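Putative xanthine dehydrogenase YAGS fad-binding subunit (Escherichia coli, PDB 5G5G) probably oxidises aldehydes in the periplasm, this chain carrying the molybdenum centre and its pterin cytosine dinucleotide cofactor. Local coordinates at residues R350-E354 and G438-N442; S506-W510 and G689-L693. All blocks are in the same frame, centred on the assembly; numbering follows the deposited sequence.

Interaction 1. Residues R350-E354 and G438-N442; sequences RAPGE and GFRNN. With MCN (pterin cytosine dinucleotide), chain Y; MOS (dioxothiomolybdenum(VI) ion), chain Z.
The molybdenum site of this xanthine oxidase-family subunit is bordered here by the loop 350-354, which Arg440 meets from the end of strand 429-441. The Arg440 chain leaves with CG anti to its nitrogen (chi1 -173°) and bends at chi2, a shape that carries the guanidinium to the loop. There NH1 has two oxygens: it donates to the carbonyl Pro352 O at 2.8 Å, and it pairs with Glu354 OE1 at 2.7 Å in a salt bridge whose hydrogen bond is weak in angle. Carboxylate and guanidinium stand nearly perpendicular, 83° apart, while Ala351 CA lies over the centre of one guanidinium face. NH2 forms a second salt bridge, to Glu692, so one cation joins two acidic side chains. A leucine in place of Arg440 would probably leave Glu354 and Glu692 without their shared counter-charge and Pro352 O without this donor. The other carboxylate oxygen, Glu354 OE2, lies at the ring edge of Phe439 and is hydrogen-bonded to Gln321. The extended Arg350 chain places N8' of the pterin over one guanidinium face, toward the rim. Pro352 CD, which packs on Arg440 NH2, is also 3.5 Å from the sulfur S of the dioxothiomolybdenum group.

Interaction 2. Residues S506-W510 and G689-L693; sequences SGGQW and GVGEL. With MCN (pterin cytosine dinucleotide), chain Y; MOS (dioxothiomolybdenum(VI) ion), chain Z.
The Gln509 carboxamide lies against the Gly689 backbone, its CD 3.5 Å from Gly689 C, and its plane is turned 50° from that of the Glu692 carboxylate; the Trp510 indole, which takes no part in the contact with 689-693, has Gly507 O and Gly508 CA over one face, toward the rim. Gln509 CG sits between the backbone nitrogen and the carbonyl carbon (chi1 65°), and the chain then runs straight out, which carries the amide past Gly689 to the turn beyond it. Its OE1 accepts two backbone N-H groups: Glu692 N at 3.0 Å, tilted slightly from the carbonyl plane, and Leu693 N at 2.8 Å, well above that plane. This double grip ties the buried amide to the backbone at Glu692 and Leu693. Gly689 comes so close, its CA 3.2 Å from Gln509 O, that a side chain on it would run into that oxygen. The Glu692 chain extends toward the metal, its CD 3.4 Å from the cofactor sulfur S8'; OE1, near the Gly508 carbonyl carbon, is salt-bridged to Arg440, and OE2 takes Ala351 N. Val690 N and Gly691 N each reach phosphate oxygen O2A at 2.8 Å, and Gly508 N donates to oxygen ligand O2 at 2.9 Å. Glycine-rich loops that hold a phosphate of the dinucleotide and a metal-bound oxygen, with a glutamate beside the metal, are characteristic of the xanthine oxidase family.

Along the chain the two contacts come in series and neither nests in the other. Interaction 1 closes first, bringing the loop between strand 331-340 and helix 354-372 back against the end of strand 429-441, with 83 residues between; it thereby joins parts of the two cofactor-binding domains. Interaction 2 opens later, ahead of helix 511-534, and after 178 intervening residues closes on the loop preceding helix 698-710. The centres of interactions 1 and 2 are about 8 Å apart. They are joined directly: Arg350 NE makes a probable hydrogen bond to Gly691 O at 2.7 Å, and Pro352 packs on Glu692. Three of the four segments line the molybdenum site, and 438-442 lies behind them as a second shell.

Interaction 1. Residues R350-E354 and G438-N442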
# COMPACT_ATOMS: atom_id res chain seq x y z
N ARG C 350 4.24 -11.66 0.05
CA ARG C 350 4.86 -11.90 -1.29
C ARG C 350 6.30 -12.40 -1.19
O ARG C 350 7.18 -11.67 -0.73
CB ARG C 350 4.77 -10.63 -2.10
CG ARG C 350 5.00 -10.85 -3.61
CD ARG C 350 4.73 -9.55 -4.31
NE ARG C 350 4.64 -9.71 -5.75
CZ ARG C 350 4.11 -8.83 -6.61
NH1 ARG C 350 3.66 -7.67 -6.19
NH2 ARG C 350 4.07 -9.10 -7.91
N ALA C 351 6.51 -13.63 -1.63
CA ALA C 351 7.82 -14.35 -1.55
C ALA C 351 8.26 -14.51 -0.09
O ALA C 351 9.37 -14.11 0.31
CB ALA C 351 8.90 -13.68 -2.39
N PRO C 352 7.46 -15.21 0.70
CA PRO C 352 7.85 -15.47 2.08
C PRO C 352 9.18 -16.22 2.09
O PRO C 352 9.38 -17.15 1.28
CB PRO C 352 6.74 -16.38 2.63
CG PRO C 352 5.90 -16.73 1.47
CD PRO C 352 6.16 -15.81 0.36
N GLY C 353 10.05 -15.74 2.96
CA GLY C 353 11.37 -16.32 3.10
C GLY C 353 12.36 -15.75 2.10
O GLY C 353 13.37 -15.16 2.50
N GLU C 354 12.13 -15.94 0.79
CA GLU C 354 13.09 -15.43 -0.19
C GLU C 354 13.19 -13.92 -0.19
O GLU C 354 14.27 -13.36 -0.35
CB GLU C 354 12.79 -15.93 -1.62
CG GLU C 354 13.49 -17.24 -1.94
CD GLU C 354 12.82 -18.46 -1.38
OE1 GLU C 354 11.72 -18.40 -0.82
OE2 GLU C 354 13.45 -19.53 -1.53
N GLY C 438 17.72 -12.72 -8.15
CA GLY C 438 16.49 -13.25 -7.64
C GLY C 438 16.36 -14.74 -7.89
O GLY C 438 16.91 -15.28 -8.83
N PHE C 439 15.61 -15.39 -7.03
CA PHE C 439 15.45 -16.83 -6.98
C PHE C 439 14.14 -17.11 -6.30
O PHE C 439 13.87 -16.55 -5.23
CB PHE C 439 16.58 -17.45 -6.17
CG PHE C 439 16.44 -18.94 -5.96
CD1 PHE C 439 16.85 -19.80 -6.95
CD2 PHE C 439 15.76 -19.45 -4.83
CE1 PHE C 439 16.69 -21.18 -6.80
CE2 PHE C 439 15.53 -20.83 -4.69
CZ PHE C 439 16.02 -21.68 -5.69
N ARG C 440 13.37 -18.05 -6.85
CA ARG C 440 12.10 -18.50 -6.23
C ARG C 440 11.74 -19.83 -6.82
O ARG C 440 11.80 -20.00 -8.04
CB ARG C 440 10.99 -17.49 -6.47
CG ARG C 440 9.68 -17.77 -5.75
CD ARG C 440 9.75 -17.59 -4.24
NE ARG C 440 8.46 -17.91 -3.66
CZ ARG C 440 8.19 -18.04 -2.37
NH1 ARG C 440 9.15 -17.93 -1.45
NH2 ARG C 440 6.94 -18.30 -1.97
N ASN C 441 11.42 -20.80 -5.98
CA ASN C 441 11.07 -22.10 -6.48
C ASN C 441 9.75 -22.11 -7.31
O ASN C 441 8.91 -21.20 -7.19
CB ASN C 441 11.01 -23.11 -5.34
CG ASN C 441 12.40 -23.51 -4.84
OD1 ASN C 441 13.34 -23.59 -5.62
ND2 ASN C 441 12.51 -23.80 -3.56
N ASN C 442 9.64 -23.14 -8.14
CA ASN C 442 8.43 -23.39 -8.88
C ASN C 442 7.74 -24.57 -8.22
O ASN C 442 8.33 -25.63 -8.11
CB ASN C 442 8.74 -23.72 -10.32
CG ASN C 442 7.51 -23.97 -11.13
OD1 ASN C 442 6.69 -23.08 -11.26
ND2 ASN C 442 7.37 -25.17 -11.69
N1 MCN Y . 2.22 -15.08 -15.70
C2 MCN Y . 2.35 -15.21 -17.16
N3 MCN Y . 3.26 -16.42 -17.33
C4 MCN Y . 3.95 -17.17 -16.49
C5 MCN Y . 3.55 -16.92 -15.06
C6 MCN Y . 2.81 -15.90 -14.76
O2 MCN Y . 1.88 -14.61 -17.98
N4 MCN Y . 4.80 -18.10 -16.74
C1' MCN Y . 1.54 -13.85 -15.33
C2D MCN Y . -0.02 -13.96 -15.54
O2' MCN Y . -0.56 -12.67 -15.77
C3' MCN Y . -0.37 -14.49 -14.25
C4D MCN Y . 0.48 -13.79 -13.09
O4D MCN Y . 1.72 -13.60 -13.93
O3' MCN Y . -1.77 -14.37 -13.80
C5' MCN Y . 0.89 -14.43 -11.89
O5' MCN Y . 1.00 -15.83 -12.01
PA MCN Y . 1.80 -16.59 -10.93
O1A MCN Y . 1.47 -18.07 -11.10
O2A MCN Y . 3.21 -16.12 -10.90
O3A MCN Y . 1.11 -16.09 -9.47
PB MCN Y . -0.21 -16.71 -8.87
O1B MCN Y . 0.11 -17.87 -8.03
O2B MCN Y . -1.24 -16.84 -9.94
O3B MCN Y . -0.67 -15.46 -8.03
C10 MCN Y . -0.11 -15.27 -6.66
C9' MCN Y . 0.97 -14.25 -6.58
C8' MCN Y . 1.54 -14.29 -5.06
S8' MCN Y . 1.83 -15.75 -4.29
C7' MCN Y . 1.54 -13.19 -4.47
S7' MCN Y . 1.95 -13.06 -2.73
C6' MCN Y . 1.46 -11.82 -5.21
C7 MCN Y . 1.53 -12.18 -6.77
O9' MCN Y . 0.58 -13.10 -7.14
N5' MCN Y . 0.01 -11.35 -4.90
C4A MCN Y . -0.58 -10.27 -5.74
N8' MCN Y . 1.19 -10.94 -7.50
C4B MCN Y . 0.12 -10.20 -7.14
N1' MCN Y . -0.25 -9.13 -7.96
C2' MCN Y . -1.47 -8.46 -7.80
N2' MCN Y . -1.81 -7.50 -8.51
N3' MCN Y . -2.02 -8.57 -6.55
C4' MCN Y . -1.83 -9.52 -5.56
O4' MCN Y . -2.33 -9.73 -4.44
MO MOS Z . 1.83 -15.25 -2.01
S MOS Z . 2.84 -14.81 0.03
O1 MOS Z . 0.15 -15.31 -1.38
O2 MOS Z . 2.56 -17.16 -1.55

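Interaction 2. Residues S506-W510 and G689-L693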
# COMPACT_ATOMS: atom_id res chain seq x y z
N SER C 506 -4.53 -18.87 -5.76
CA SER C 506 -3.46 -17.89 -5.96
C SER C 506 -2.51 -17.85 -4.77
O SER C 506 -2.79 -17.22 -3.78
CB SER C 506 -4.02 -16.54 -6.19
OG SER C 506 -4.79 -16.44 -7.37
N GLY C 507 -1.36 -18.47 -4.91
CA GLY C 507 -0.42 -18.56 -3.85
C GLY C 507 0.81 -19.29 -4.36
O GLY C 507 0.73 -20.02 -5.36
N GLY C 508 1.94 -19.04 -3.70
CA GLY C 508 3.21 -19.73 -3.98
C GLY C 508 3.73 -19.57 -5.40
O GLY C 508 4.55 -20.41 -5.88
N GLN C 509 3.24 -18.53 -6.07
CA GLN C 509 3.34 -18.36 -7.53
C GLN C 509 3.12 -19.63 -8.32
O GLN C 509 3.82 -19.89 -9.29
CB GLN C 509 4.61 -17.60 -7.96
CG GLN C 509 5.98 -18.26 -7.71
CD GLN C 509 7.12 -17.57 -8.40
OE1 GLN C 509 7.14 -16.37 -8.60
NE2 GLN C 509 8.12 -18.35 -8.76
N TRP C 510 2.21 -20.48 -7.88
CA TRP C 510 1.86 -21.70 -8.63
C TRP C 510 0.58 -21.49 -9.43
O TRP C 510 0.18 -22.38 -10.20
CB TRP C 510 1.73 -22.95 -7.76
CG TRP C 510 0.67 -22.87 -6.67
CD1 TRP C 510 -0.67 -22.56 -6.82
CD2 TRP C 510 0.86 -23.14 -5.28
NE1 TRP C 510 -1.30 -22.59 -5.59
CE2 TRP C 510 -0.40 -22.96 -4.64
CE3 TRP C 510 1.98 -23.44 -4.49
CZ2 TRP C 510 -0.55 -23.08 -3.24
CZ3 TRP C 510 1.82 -23.61 -3.06
CH2 TRP C 510 0.56 -23.42 -2.48
N GLY C 689 6.23 -19.96 -12.24
CA GLY C 689 5.74 -18.77 -11.57
C GLY C 689 6.57 -17.53 -11.82
O GLY C 689 7.78 -17.63 -12.02
N VAL C 690 5.92 -16.38 -11.73
CA VAL C 690 6.64 -15.08 -11.79
C VAL C 690 6.28 -14.04 -10.75
O VAL C 690 7.07 -13.13 -10.47
CB VAL C 690 6.52 -14.45 -13.18
CG1 VAL C 690 5.19 -13.73 -13.38
CG2 VAL C 690 7.74 -13.57 -13.50
N GLY C 691 5.07 -14.13 -10.24
CA GLY C 691 4.53 -13.10 -9.34
C GLY C 691 5.28 -12.84 -8.04
O GLY C 691 5.19 -11.72 -7.52
N GLU C 692 5.99 -13.86 -7.54
CA GLU C 692 6.86 -13.72 -6.38
C GLU C 692 8.31 -13.49 -6.75
O GLU C 692 8.98 -12.66 -6.14
CB GLU C 692 6.68 -14.90 -5.43
CG GLU C 692 5.27 -15.02 -4.82
CD GLU C 692 5.19 -16.16 -3.81
OE1 GLU C 692 5.45 -17.33 -4.15
OE2 GLU C 692 4.89 -15.83 -2.63
N LEU C 693 8.77 -14.19 -7.79
CA LEU C 693 10.12 -14.03 -8.35
C LEU C 693 10.44 -12.55 -8.56
O LEU C 693 11.53 -12.09 -8.25
CB LEU C 693 10.24 -14.79 -9.67
CG LEU C 693 11.55 -14.49 -10.40
CD1 LEU C 693 12.77 -15.04 -9.65
CD2 LEU C 693 11.44 -15.07 -11.81
N1 MCN Y . 2.22 -15.08 -15.70
C2 MCN Y . 2.35 -15.21 -17.16
N3 MCN Y . 3.26 -16.42 -17.33
C4 MCN Y . 3.95 -17.17 -16.49
C5 MCN Y . 3.55 -16.92 -15.06
C6 MCN Y . 2.81 -15.90 -14.76
O2 MCN Y . 1.88 -14.61 -17.98
N4 MCN Y . 4.80 -18.10 -16.74
C1' MCN Y . 1.54 -13.85 -15.33
C2D MCN Y . -0.02 -13.96 -15.54
O2' MCN Y . -0.56 -12.67 -15.77
C3' MCN Y . -0.37 -14.49 -14.25
C4D MCN Y . 0.48 -13.79 -13.09
O4D MCN Y . 1.72 -13.60 -13.93
O3' MCN Y . -1.77 -14.37 -13.80
C5' MCN Y . 0.89 -14.43 -11.89
O5' MCN Y . 1.00 -15.83 -12.01
PA MCN Y . 1.80 -16.59 -10.93
O1A MCN Y . 1.47 -18.07 -11.10
O2A MCN Y . 3.21 -16.12 -10.90
O3A MCN Y . 1.11 -16.09 -9.47
PB MCN Y . -0.21 -16.71 -8.87
O1B MCN Y . 0.11 -17.87 -8.03
O2B MCN Y . -1.24 -16.84 -9.94
O3B MCN Y . -0.67 -15.46 -8.03
C10 MCN Y . -0.11 -15.27 -6.66
C9' MCN Y . 0.97 -14.25 -6.58
C8' MCN Y . 1.54 -14.29 -5.06
S8' MCN Y . 1.83 -15.75 -4.29
C7' MCN Y . 1.54 -13.19 -4.47
S7' MCN Y . 1.95 -13.06 -2.73
C6' MCN Y . 1.46 -11.82 -5.21
C7 MCN Y . 1.53 -12.18 -6.77
O9' MCN Y . 0.58 -13.10 -7.14
N5' MCN Y . 0.01 -11.35 -4.90
C4A MCN Y . -0.58 -10.27 -5.74
N8' MCN Y . 1.19 -10.94 -7.50
C4B MCN Y . 0.12 -10.20 -7.14
N1' MCN Y . -0.25 -9.13 -7.96
C2' MCN Y . -1.47 -8.46 -7.80
N2' MCN Y . -1.81 -7.50 -8.51
N3' MCN Y . -2.02 -8.57 -6.55
C4' MCN Y . -1.83 -9.52 -5.56
O4' MCN Y . -2.33 -9.73 -4.44
MO MOS Z . 1.83 -15.25 -2.01
S MOS Z . 2.84 -14.81 0.03
O1 MOS Z . 0.15 -15.31 -1.38
O2 MOS Z . 2.56 -17.16 -1.55